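Local coordinates for envelopment polyprotein (Bovine Schmallenberg virus BH80/Germany/2011, PDB 7A56) that probably merges the viral envelope with a host-cell membrane as a class II fusion glycoprotein, here folded into its trimeric postfusion form, at residues 53-58 / 385-390; 150-155 / 292-297; 183-188 / 267-272; 373-378 / 420-425. All coordinates share one frame; numbering follows the deposited sequence.

Interaction 1 of 4, residues 53-58 / 385-390; sequences IPQYKT and GSCSIK. With PO4 (phosphate ion), chain J.
Gln55 reaches Ser386 because CG stands beside its own backbone N (chi1 -71°) and the chain then runs extended (chi2 163°), carrying the terminal amide to the start of strand 385-391. There the amide meets the backbone of Ser386 at two points. Gln55 OE1 accepts the Ser386 N-H at 2.9 Å, the donor lying in the amide plane on a lone pair of OE1, with an N-H...O angle of 161°. Gln55 NE2 gives a second, weak bond to Ser386 O at 3.0 Å. Together they would limit rotation of the amide, the first bond doing most of it, and they use both polar backbone atoms of a buried residue. Gln55 OE1 also lies against Gly385 CA (3.1 Å), and Cys387 SG, in a disulfide with Cys427, sits 4.1 Å from Gln55 NE2.

At the far end of the strand, Lys390, bent at chi4, places NZ 3.0 Å from O3 of a phosphate ion, probably from the crystallisation liquor, that also binds Lys398 and Gln197 of the second subunit. Strand 399-402 pairs with Gly385 and Cys387, whereas Gln55 joins the loop after strand 44-46 to this sheet.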
# COMPACT_ATOMS: atom_id res chain seq x y z
N ILE A 53 -26.62 -19.76 -7.62
CA ILE A 53 -26.58 -21.05 -6.93
C ILE A 53 -25.38 -21.00 -5.97
O ILE A 53 -24.22 -20.91 -6.42
CB ILE A 53 -26.45 -22.21 -7.93
CG1 ILE A 53 -27.62 -22.19 -8.94
CG2 ILE A 53 -26.44 -23.56 -7.14
CD1 ILE A 53 -27.48 -23.19 -10.04
N PRO A 54 -25.62 -20.97 -4.66
CA PRO A 54 -24.56 -20.58 -3.72
C PRO A 54 -23.41 -21.58 -3.61
O PRO A 54 -23.61 -22.78 -3.50
CB PRO A 54 -25.30 -20.43 -2.38
CG PRO A 54 -26.61 -21.16 -2.55
CD PRO A 54 -26.94 -21.09 -4.02
N GLN A 55 -22.18 -21.05 -3.63
CA GLN A 55 -20.97 -21.86 -3.51
C GLN A 55 -20.43 -21.93 -2.09
O GLN A 55 -19.56 -22.77 -1.82
CB GLN A 55 -19.83 -21.25 -4.38
CG GLN A 55 -20.05 -21.40 -5.89
CD GLN A 55 -19.17 -20.45 -6.63
OE1 GLN A 55 -19.37 -19.24 -6.55
NE2 GLN A 55 -18.14 -20.97 -7.32
N TYR A 56 -20.81 -20.98 -1.24
CA TYR A 56 -20.16 -20.78 0.05
C TYR A 56 -21.02 -21.35 1.19
O TYR A 56 -22.23 -21.09 1.27
CB TYR A 56 -19.88 -19.29 0.26
CG TYR A 56 -19.00 -19.00 1.47
CD1 TYR A 56 -17.59 -19.08 1.36
CD2 TYR A 56 -19.56 -18.74 2.72
CE1 TYR A 56 -16.78 -18.83 2.46
CE2 TYR A 56 -18.76 -18.48 3.85
CZ TYR A 56 -17.38 -18.53 3.71
OH TYR A 56 -16.57 -18.28 4.78
N LYS A 57 -20.39 -22.14 2.05
CA LYS A 57 -21.00 -22.60 3.30
C LYS A 57 -19.94 -22.63 4.40
O LYS A 57 -18.86 -23.19 4.19
CB LYS A 57 -21.58 -24.01 3.12
CG LYS A 57 -22.15 -24.56 4.38
CD LYS A 57 -22.85 -25.85 4.05
CE LYS A 57 -22.05 -27.01 4.53
NZ LYS A 57 -22.71 -27.56 5.75
N THR A 58 -20.25 -22.04 5.55
CA THR A 58 -19.36 -22.16 6.71
C THR A 58 -20.20 -22.46 7.95
O THR A 58 -21.36 -22.86 7.86
CB THR A 58 -18.49 -20.90 6.89
OG1 THR A 58 -17.50 -21.17 7.89
CG2 THR A 58 -19.33 -19.65 7.31
N GLY A 385 -20.84 -16.47 -9.75
CA GLY A 385 -20.10 -17.00 -8.62
C GLY A 385 -18.68 -16.45 -8.61
O GLY A 385 -18.36 -15.49 -9.32
N SER A 386 -17.84 -17.06 -7.81
CA SER A 386 -16.46 -16.64 -7.65
C SER A 386 -15.65 -17.92 -7.63
O SER A 386 -16.02 -18.85 -6.92
CB SER A 386 -16.26 -15.87 -6.34
OG SER A 386 -14.90 -15.47 -6.22
N CYS A 387 -14.59 -18.01 -8.43
CA CYS A 387 -13.81 -19.22 -8.55
C CYS A 387 -12.35 -18.98 -8.22
O CYS A 387 -11.79 -17.95 -8.58
CB CYS A 387 -13.85 -19.77 -9.97
SG CYS A 387 -15.44 -20.38 -10.41
N SER A 388 -11.71 -19.99 -7.66
CA SER A 388 -10.25 -19.98 -7.63
C SER A 388 -9.66 -20.11 -9.05
O SER A 388 -10.08 -20.96 -9.83
CB SER A 388 -9.77 -21.14 -6.77
OG SER A 388 -8.45 -20.92 -6.37
N ILE A 389 -8.69 -19.27 -9.40
CA ILE A 389 -8.00 -19.43 -10.68
C ILE A 389 -6.57 -19.85 -10.38
O ILE A 389 -5.91 -19.28 -9.49
CB ILE A 389 -8.14 -18.17 -11.56
CG1 ILE A 389 -7.43 -18.38 -12.92
CG2 ILE A 389 -7.74 -16.86 -10.85
CD1 ILE A 389 -7.81 -17.32 -13.98
N LYS A 390 -6.10 -20.91 -11.06
CA LYS A 390 -4.73 -21.39 -10.91
C LYS A 390 -4.06 -21.60 -12.27
O LYS A 390 -4.72 -21.71 -13.30
CB LYS A 390 -4.71 -22.69 -10.08
CG LYS A 390 -5.24 -22.42 -8.63
CD LYS A 390 -4.96 -23.54 -7.68
CE LYS A 390 -5.62 -23.21 -6.33
NZ LYS A 390 -5.29 -21.86 -5.79
P PO4 J . -1.63 -21.82 -5.37
O1 PO4 J . -0.25 -21.55 -4.82
O2 PO4 J . -1.51 -22.10 -6.87
O3 PO4 J . -2.57 -20.66 -5.15
O4 PO4 J . -2.22 -23.01 -4.66

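Interaction 2 of 4, residues 150-155 / 292-297; sequences VTFSKE and KDVILR
Phe152, on strand 150-158, receives Val294 and Leu296 from strand 293-296, the second strand of a beta hairpin begun by strand 281-285. The hairpin lies against strands 98-134 and 172-183 as well, far from the centre of the chain, in what is probably the elongated domain II of a class II fusion protein. No hydrogen bond links 150-155 to 292-297; the contact is made by side chains alone.

Lys292, at the head of the segment, turns NZ to a salt bridge with Glu133 and a bond to Cys162 O. Asp293 pairs through its backbone with Val285 and holds His287 with its carboxylate. Val294 is the first residue to reach across: its CB points toward 150-155, and CG1 comes within 4.4 Å of Phe152 CE1, a loose and oblique approach. Ile295, paired with Asp283, packs on Lys138 of the second subunit. Leu296 makes the closest approach, a CH-pi contact: its CD1 lies over one ring face, displaced toward the rim, 4.0 Å from the Phe152 centroid and 3.7 Å from Phe152 CE2. Phe152 presents that face with CB pointing toward 292-297 and CG between its backbone N and carbonyl carbon (chi1 46°), and Phe282 meets the same ring with the planes inclined by about 35°. Last in the segment, Arg297 turns to the second subunit, so the hairpin also serves the trimer interface: Arg297 NH1 is hydrogen-bonded to Pro140 O of that subunit.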
# COMPACT_ATOMS: atom_id res chain seq x y z
N VAL A 150 14.22 25.48 -23.18
CA VAL A 150 15.51 25.43 -22.51
C VAL A 150 16.49 26.21 -23.40
O VAL A 150 16.27 26.39 -24.60
CB VAL A 150 16.04 24.01 -22.19
CG1 VAL A 150 15.11 23.29 -21.15
CG2 VAL A 150 16.10 23.15 -23.44
N THR A 151 17.55 26.75 -22.79
CA THR A 151 18.46 27.61 -23.56
C THR A 151 19.79 26.93 -23.86
O THR A 151 20.18 25.93 -23.26
CB THR A 151 18.74 28.92 -22.81
OG1 THR A 151 19.24 28.59 -21.52
CG2 THR A 151 17.45 29.73 -22.62
N PHE A 152 20.52 27.52 -24.82
CA PHE A 152 21.87 27.06 -25.09
C PHE A 152 22.67 28.25 -25.59
O PHE A 152 22.10 29.20 -26.15
CB PHE A 152 21.93 25.94 -26.15
CG PHE A 152 21.09 26.21 -27.39
CD1 PHE A 152 21.60 26.97 -28.45
CD2 PHE A 152 19.79 25.66 -27.50
CE1 PHE A 152 20.85 27.23 -29.57
CE2 PHE A 152 19.02 25.90 -28.64
CZ PHE A 152 19.57 26.71 -29.68
N SER A 153 23.98 28.21 -25.38
CA SER A 153 24.81 29.34 -25.86
C SER A 153 26.27 28.92 -25.90
O SER A 153 26.70 28.01 -25.18
CB SER A 153 24.65 30.60 -24.99
OG SER A 153 25.07 30.33 -23.65
N LYS A 154 27.05 29.65 -26.71
CA LYS A 154 28.50 29.54 -26.70
C LYS A 154 29.11 30.92 -26.83
O LYS A 154 28.75 31.68 -27.75
CB LYS A 154 29.01 28.64 -27.84
CG LYS A 154 28.96 27.13 -27.50
CD LYS A 154 29.50 26.23 -28.60
CE LYS A 154 29.38 24.73 -28.21
NZ LYS A 154 30.42 24.33 -27.22
N GLU A 155 29.99 31.26 -25.88
CA GLU A 155 30.80 32.47 -25.90
C GLU A 155 31.89 32.31 -26.96
O GLU A 155 32.17 31.19 -27.43
CB GLU A 155 31.49 32.71 -24.56
CG GLU A 155 30.63 32.77 -23.31
CD GLU A 155 29.83 34.04 -23.17
OE1 GLU A 155 30.08 35.00 -23.91
OE2 GLU A 155 28.96 34.09 -22.24
N LYS A 292 26.79 31.56 -38.68
CA LYS A 292 27.05 30.16 -38.34
C LYS A 292 25.78 29.32 -38.45
O LYS A 292 24.66 29.82 -38.29
CB LYS A 292 27.62 30.05 -36.90
CG LYS A 292 28.95 30.90 -36.79
CD LYS A 292 29.06 31.58 -35.38
CE LYS A 292 30.15 32.70 -35.44
NZ LYS A 292 30.06 33.53 -36.64
N ASP A 293 25.97 28.03 -38.76
CA ASP A 293 24.86 27.05 -38.70
C ASP A 293 24.81 26.41 -37.34
O ASP A 293 25.81 25.87 -36.87
CB ASP A 293 25.02 25.95 -39.75
CG ASP A 293 25.13 26.49 -41.16
OD1 ASP A 293 24.36 27.39 -41.57
OD2 ASP A 293 26.02 26.01 -41.90
N VAL A 294 23.61 26.39 -36.73
CA VAL A 294 23.37 25.75 -35.45
C VAL A 294 23.12 24.27 -35.68
O VAL A 294 22.30 23.91 -36.54
CB VAL A 294 22.17 26.42 -34.75
CG1 VAL A 294 21.70 25.63 -33.55
CG2 VAL A 294 22.58 27.86 -34.34
N ILE A 295 23.85 23.41 -34.97
CA ILE A 295 23.62 21.97 -35.03
C ILE A 295 23.00 21.58 -33.71
O ILE A 295 23.59 21.79 -32.65
CB ILE A 295 24.91 21.18 -35.31
CG1 ILE A 295 25.82 21.90 -36.35
CG2 ILE A 295 24.55 19.66 -35.67
CD1 ILE A 295 25.41 21.71 -37.76
N LEU A 296 21.74 21.10 -33.74
CA LEU A 296 21.00 20.82 -32.53
C LEU A 296 20.56 19.36 -32.64
O LEU A 296 19.72 19.03 -33.47
CB LEU A 296 19.82 21.78 -32.42
CG LEU A 296 19.24 22.03 -31.05
CD1 LEU A 296 20.32 22.77 -30.23
CD2 LEU A 296 18.04 22.90 -31.26
N ARG A 297 21.22 18.47 -31.88
CA ARG A 297 20.95 17.04 -32.02
C ARG A 297 20.00 16.54 -30.94
O ARG A 297 19.52 15.41 -31.04
CB ARG A 297 22.24 16.22 -31.96
CG ARG A 297 23.20 16.45 -33.14
CD ARG A 297 24.65 16.07 -32.73
NE ARG A 297 25.55 16.40 -33.86
CZ ARG A 297 25.85 15.58 -34.88
NH1 ARG A 297 25.38 14.33 -34.94
NH2 ARG A 297 26.63 16.01 -35.87

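Interaction 3 of 4, residues 183-188 / 267-272; sequences IRPEYK and VQLYSE
Ile183 meets Val267 and Leu269 with separate branches, one for each partner. The Ile183 and Val267 side chains run past each other in opposite directions, Ile183 CG2 3.8 Å from Val267 CG1, while Ile183 CD1 lies 4.0 Å from Leu269 CB. The split follows from chi1 of 65°, which sets CG1 between the backbone N and the carbonyl carbon and leaves CG2 beside the N, so that the two arms diverge along the partner segment, one to Val267 and one to Leu269. Pro185 adds a looser touch at the more open end, its ring carbon CG 4.3 Å from Leu269 CD2. No hydrogen bond crosses between the segments, and the inner part of the contact is wholly aliphatic.

Between the two residues that reach across, Arg184 starts away from 267-272, and its guanidinium meets Glu186. Arg184 NE gives a nearly straight bond (175°) to Glu186 OE1 at 2.7 Å, within the guanidinium plane and on the anti lone pair of the carboxylate oxygen. Lys245 takes the other oxygen, OE2, so this carboxylate lies between two positive groups that would be expected to favour its charged form. On the opposing segment, Val267 and Leu269 both pack on Ile274 of strand 273-275, and Val267 O accepts a bond from Thr121 OG1. Thr121 is shared by both sides: Glu186 and Tyr187 both face this residue of strand 98-134, a classic beta bulge.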
# COMPACT_ATOMS: atom_id res chain seq x y z
N ILE A 183 6.64 16.16 -29.60
CA ILE A 183 6.40 14.75 -29.36
C ILE A 183 5.19 14.28 -30.16
O ILE A 183 4.31 15.06 -30.54
CB ILE A 183 6.16 14.42 -27.86
CG1 ILE A 183 4.86 15.09 -27.38
CG2 ILE A 183 7.39 14.81 -27.01
CD1 ILE A 183 4.27 14.51 -26.06
N ARG A 184 5.13 12.98 -30.37
CA ARG A 184 3.93 12.36 -30.88
C ARG A 184 3.20 11.78 -29.67
O ARG A 184 3.73 10.86 -29.02
CB ARG A 184 4.27 11.27 -31.91
CG ARG A 184 3.02 10.54 -32.44
CD ARG A 184 3.41 9.41 -33.36
NE ARG A 184 3.97 8.21 -32.70
CZ ARG A 184 5.22 7.76 -32.87
NH1 ARG A 184 5.61 6.64 -32.27
NH2 ARG A 184 6.08 8.42 -33.64
N PRO A 185 2.04 12.30 -29.29
CA PRO A 185 1.36 11.81 -28.07
C PRO A 185 0.99 10.34 -28.22
O PRO A 185 0.41 9.94 -29.24
CB PRO A 185 0.11 12.69 -27.97
CG PRO A 185 0.32 13.82 -28.89
CD PRO A 185 1.32 13.40 -29.96
N GLU A 186 1.27 9.55 -27.16
CA GLU A 186 0.98 8.11 -27.14
C GLU A 186 0.28 7.66 -25.84
O GLU A 186 -0.58 6.79 -25.90
CB GLU A 186 2.26 7.30 -27.37
CG GLU A 186 2.86 7.51 -28.81
CD GLU A 186 2.16 6.63 -29.83
OE1 GLU A 186 2.46 6.73 -31.04
OE2 GLU A 186 1.31 5.79 -29.38
N TYR A 187 0.62 8.26 -24.69
CA TYR A 187 -0.01 7.89 -23.42
C TYR A 187 -0.53 9.14 -22.73
O TYR A 187 0.08 10.22 -22.84
CB TYR A 187 0.97 7.18 -22.46
CG TYR A 187 1.55 5.85 -22.90
CD1 TYR A 187 2.59 5.79 -23.85
CD2 TYR A 187 1.09 4.64 -22.33
CE1 TYR A 187 3.14 4.58 -24.22
CE2 TYR A 187 1.64 3.41 -22.71
CZ TYR A 187 2.67 3.39 -23.65
OH TYR A 187 3.24 2.18 -24.02
N LYS A 188 -1.67 9.00 -22.02
CA LYS A 188 -2.23 10.05 -21.16
C LYS A 188 -2.04 9.65 -19.72
O LYS A 188 -2.38 8.53 -19.34
CB LYS A 188 -3.72 10.29 -21.42
CG LYS A 188 -4.07 10.48 -22.90
CD LYS A 188 -5.51 10.99 -23.07
CE LYS A 188 -5.70 11.72 -24.42
NZ LYS A 188 -5.31 10.88 -25.58
N VAL A 267 8.84 14.11 -20.61
CA VAL A 267 8.42 15.22 -21.46
C VAL A 267 6.90 15.24 -21.46
O VAL A 267 6.27 14.20 -21.76
CB VAL A 267 8.94 15.11 -22.89
CG1 VAL A 267 8.46 16.33 -23.71
CG2 VAL A 267 10.51 15.14 -22.87
N GLN A 268 6.31 16.39 -21.12
CA GLN A 268 4.88 16.39 -20.73
C GLN A 268 4.16 17.48 -21.50
O GLN A 268 4.49 18.66 -21.37
CB GLN A 268 4.70 16.60 -19.23
CG GLN A 268 5.48 15.61 -18.38
CD GLN A 268 5.53 15.98 -16.91
OE1 GLN A 268 5.10 17.04 -16.47
NE2 GLN A 268 6.01 15.06 -16.13
N LEU A 269 3.18 17.08 -22.31
CA LEU A 269 2.34 18.00 -23.07
C LEU A 269 1.02 18.14 -22.34
O LEU A 269 0.29 17.14 -22.17
CB LEU A 269 2.10 17.47 -24.48
CG LEU A 269 1.16 18.30 -25.36
CD1 LEU A 269 1.87 19.53 -25.79
CD2 LEU A 269 0.75 17.48 -26.59
N TYR A 270 0.70 19.36 -21.92
CA TYR A 270 -0.56 19.59 -21.23
C TYR A 270 -1.12 20.94 -21.68
O TYR A 270 -0.60 21.58 -22.60
CB TYR A 270 -0.39 19.49 -19.70
CG TYR A 270 0.28 20.67 -19.04
CD1 TYR A 270 1.52 21.13 -19.46
CD2 TYR A 270 -0.32 21.31 -17.96
CE1 TYR A 270 2.13 22.19 -18.85
CE2 TYR A 270 0.29 22.38 -17.33
CZ TYR A 270 1.50 22.81 -17.78
OH TYR A 270 2.08 23.88 -17.15
N SER A 271 -2.20 21.36 -21.01
CA SER A 271 -3.01 22.47 -21.50
C SER A 271 -2.17 23.70 -21.79
O SER A 271 -2.33 24.34 -22.83
CB SER A 271 -4.10 22.81 -20.47
OG SER A 271 -3.57 23.16 -19.19
N GLU A 272 -1.23 24.01 -20.90
CA GLU A 272 -0.51 25.27 -20.96
C GLU A 272 0.78 25.20 -21.78
O GLU A 272 1.44 26.23 -21.94
CB GLU A 272 -0.22 25.76 -19.54
CG GLU A 272 -1.46 25.73 -18.66
CD GLU A 272 -1.43 26.81 -17.60
OE1 GLU A 272 -2.33 27.67 -17.62
OE2 GLU A 272 -0.49 26.80 -16.77

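Interaction 4 of 4, residues 373-378 / 420-425; sequences MACALK and ETVSVS
Met373, Cys375 and Leu377, alternate residues of strand 373-381, all point toward Val422 and Val424 of strand 422-426. The strands belong to two different four-stranded antiparallel sheets packed face to face as a beta sandwich, consistent with the immunoglobulin-like domain III of class II fusion proteins. Their axes pass 10.4 Å apart, with N-to-C directions at 48°.

Met373 comes first, laying CG against Val422 CG2 at 4.2 Å; its side chain also packs on Tyr367 and Pro435. Cys375 then meets the second branch of the same valine, SG lying 4.2 Å from Val422 CG1, so that Val422 is touched on both methyls. That sulfur also forms the disulfide with Cys363 on strand 356-365, covalently fixing one partner of the contact to its neighbouring strand. Further along, Leu377 passes at an angle over Val424, with Leu377 CD2 4.1 Å from Val424 CG1. The valine presents this methyl because CG1 is anti to the backbone N (chi1 173°), leaving CG2 beside the N. Ile389 and Ile361 close in round Val424.

With five buried residues, no hydrogen bond between the segments and separations near van der Waals distance, the two sheets are joined here by apolar packing; the backbone of 373-378 pairs with its own sheet, while Ser423 and Thr421 bond through their backbones to side chains of Asn392 and Ser391.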
# COMPACT_ATOMS: atom_id res chain seq x y z
N MET A 373 2.31 -13.06 -20.52
CA MET A 373 1.60 -14.01 -21.36
C MET A 373 0.12 -13.69 -21.22
O MET A 373 -0.44 -13.84 -20.14
CB MET A 373 1.95 -15.42 -20.89
CG MET A 373 1.28 -16.53 -21.64
SD MET A 373 1.67 -16.53 -23.37
CE MET A 373 3.41 -17.01 -23.42
N ALA A 374 -0.51 -13.18 -22.28
CA ALA A 374 -1.91 -12.76 -22.20
C ALA A 374 -2.79 -13.91 -22.66
O ALA A 374 -2.56 -14.47 -23.74
CB ALA A 374 -2.14 -11.51 -23.05
N CYS A 375 -3.80 -14.28 -21.85
CA CYS A 375 -4.71 -15.36 -22.22
C CYS A 375 -6.14 -14.84 -22.30
O CYS A 375 -6.61 -14.19 -21.37
CB CYS A 375 -4.64 -16.52 -21.22
SG CYS A 375 -3.03 -17.40 -21.16
N ALA A 376 -6.80 -15.14 -23.42
CA ALA A 376 -8.25 -15.01 -23.54
C ALA A 376 -8.91 -16.36 -23.27
O ALA A 376 -8.59 -17.36 -23.91
CB ALA A 376 -8.64 -14.51 -24.94
N LEU A 377 -9.84 -16.38 -22.34
CA LEU A 377 -10.63 -17.55 -22.02
C LEU A 377 -12.08 -17.31 -22.43
O LEU A 377 -12.64 -16.23 -22.20
CB LEU A 377 -10.56 -17.84 -20.51
CG LEU A 377 -9.27 -18.50 -19.98
CD1 LEU A 377 -8.09 -17.55 -20.01
CD2 LEU A 377 -9.47 -18.99 -18.56
N LYS A 378 -12.70 -18.35 -22.99
CA LYS A 378 -14.16 -18.43 -23.05
C LYS A 378 -14.64 -19.46 -22.02
O LYS A 378 -14.28 -20.65 -22.10
CB LYS A 378 -14.64 -18.80 -24.46
CG LYS A 378 -14.39 -17.70 -25.49
CD LYS A 378 -15.58 -17.59 -26.44
CE LYS A 378 -15.28 -16.66 -27.60
NZ LYS A 378 -14.62 -17.34 -28.76
N GLU A 420 6.22 -24.53 -22.37
CA GLU A 420 5.73 -24.93 -23.68
C GLU A 420 4.24 -25.16 -23.73
O GLU A 420 3.66 -25.19 -24.82
CB GLU A 420 6.45 -26.20 -24.17
CG GLU A 420 6.65 -27.29 -23.12
CD GLU A 420 7.81 -28.23 -23.47
OE1 GLU A 420 8.01 -28.54 -24.67
OE2 GLU A 420 8.53 -28.65 -22.53
N THR A 421 3.59 -25.32 -22.58
CA THR A 421 2.14 -25.40 -22.51
C THR A 421 1.69 -24.56 -21.33
O THR A 421 2.25 -24.68 -20.23
CB THR A 421 1.64 -26.84 -22.34
OG1 THR A 421 2.22 -27.69 -23.34
CG2 THR A 421 0.13 -26.90 -22.44
N VAL A 422 0.71 -23.70 -21.55
CA VAL A 422 0.08 -22.97 -20.47
C VAL A 422 -1.15 -23.76 -20.03
O VAL A 422 -2.00 -24.10 -20.85
CB VAL A 422 -0.32 -21.55 -20.91
CG1 VAL A 422 -1.15 -20.91 -19.84
CG2 VAL A 422 0.91 -20.72 -21.24
N SER A 423 -1.20 -24.07 -18.74
CA SER A 423 -2.36 -24.69 -18.09
C SER A 423 -3.06 -23.68 -17.19
O SER A 423 -2.40 -22.88 -16.53
CB SER A 423 -1.93 -25.89 -17.25
OG SER A 423 -3.07 -26.69 -16.95
N VAL A 424 -4.40 -23.74 -17.16
CA VAL A 424 -5.19 -22.84 -16.33
C VAL A 424 -6.40 -23.61 -15.82
O VAL A 424 -7.03 -24.37 -16.56
CB VAL A 424 -5.66 -21.57 -17.08
CG1 VAL A 424 -6.63 -20.77 -16.20
CG2 VAL A 424 -4.47 -20.69 -17.55
N SER A 425 -6.72 -23.41 -14.55
CA SER A 425 -7.93 -23.98 -13.97
C SER A 425 -8.76 -22.85 -13.39
O SER A 425 -8.21 -21.88 -12.85
CB SER A 425 -7.60 -25.07 -12.91
OG SER A 425 -7.21 -24.53 -11.65

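From the N terminus, the loop at 53-58 is first to enter a contact but waits until 385-390 for its partner, so interaction 1 closes a loop spanning most of the chain. Inside it, interaction 2 runs from 150-155 to 292-297, and interaction 3, from 183-188 to 267-272, is nested within that; both belong to the elongated part of the molecule, their centres about 25 Å apart. Interaction 4 opens at 373-378, before interaction 1 has closed, and ends at 420-425, so these two cross. They also touch, since strands 385-391 and 422-426 are sheet neighbours. Interaction 4 joins the two sheets of the C-terminal sandwich, and interaction 1 ties it to the N-terminal part. Interactions 1 and 2 lie about 67 Å apart between centres.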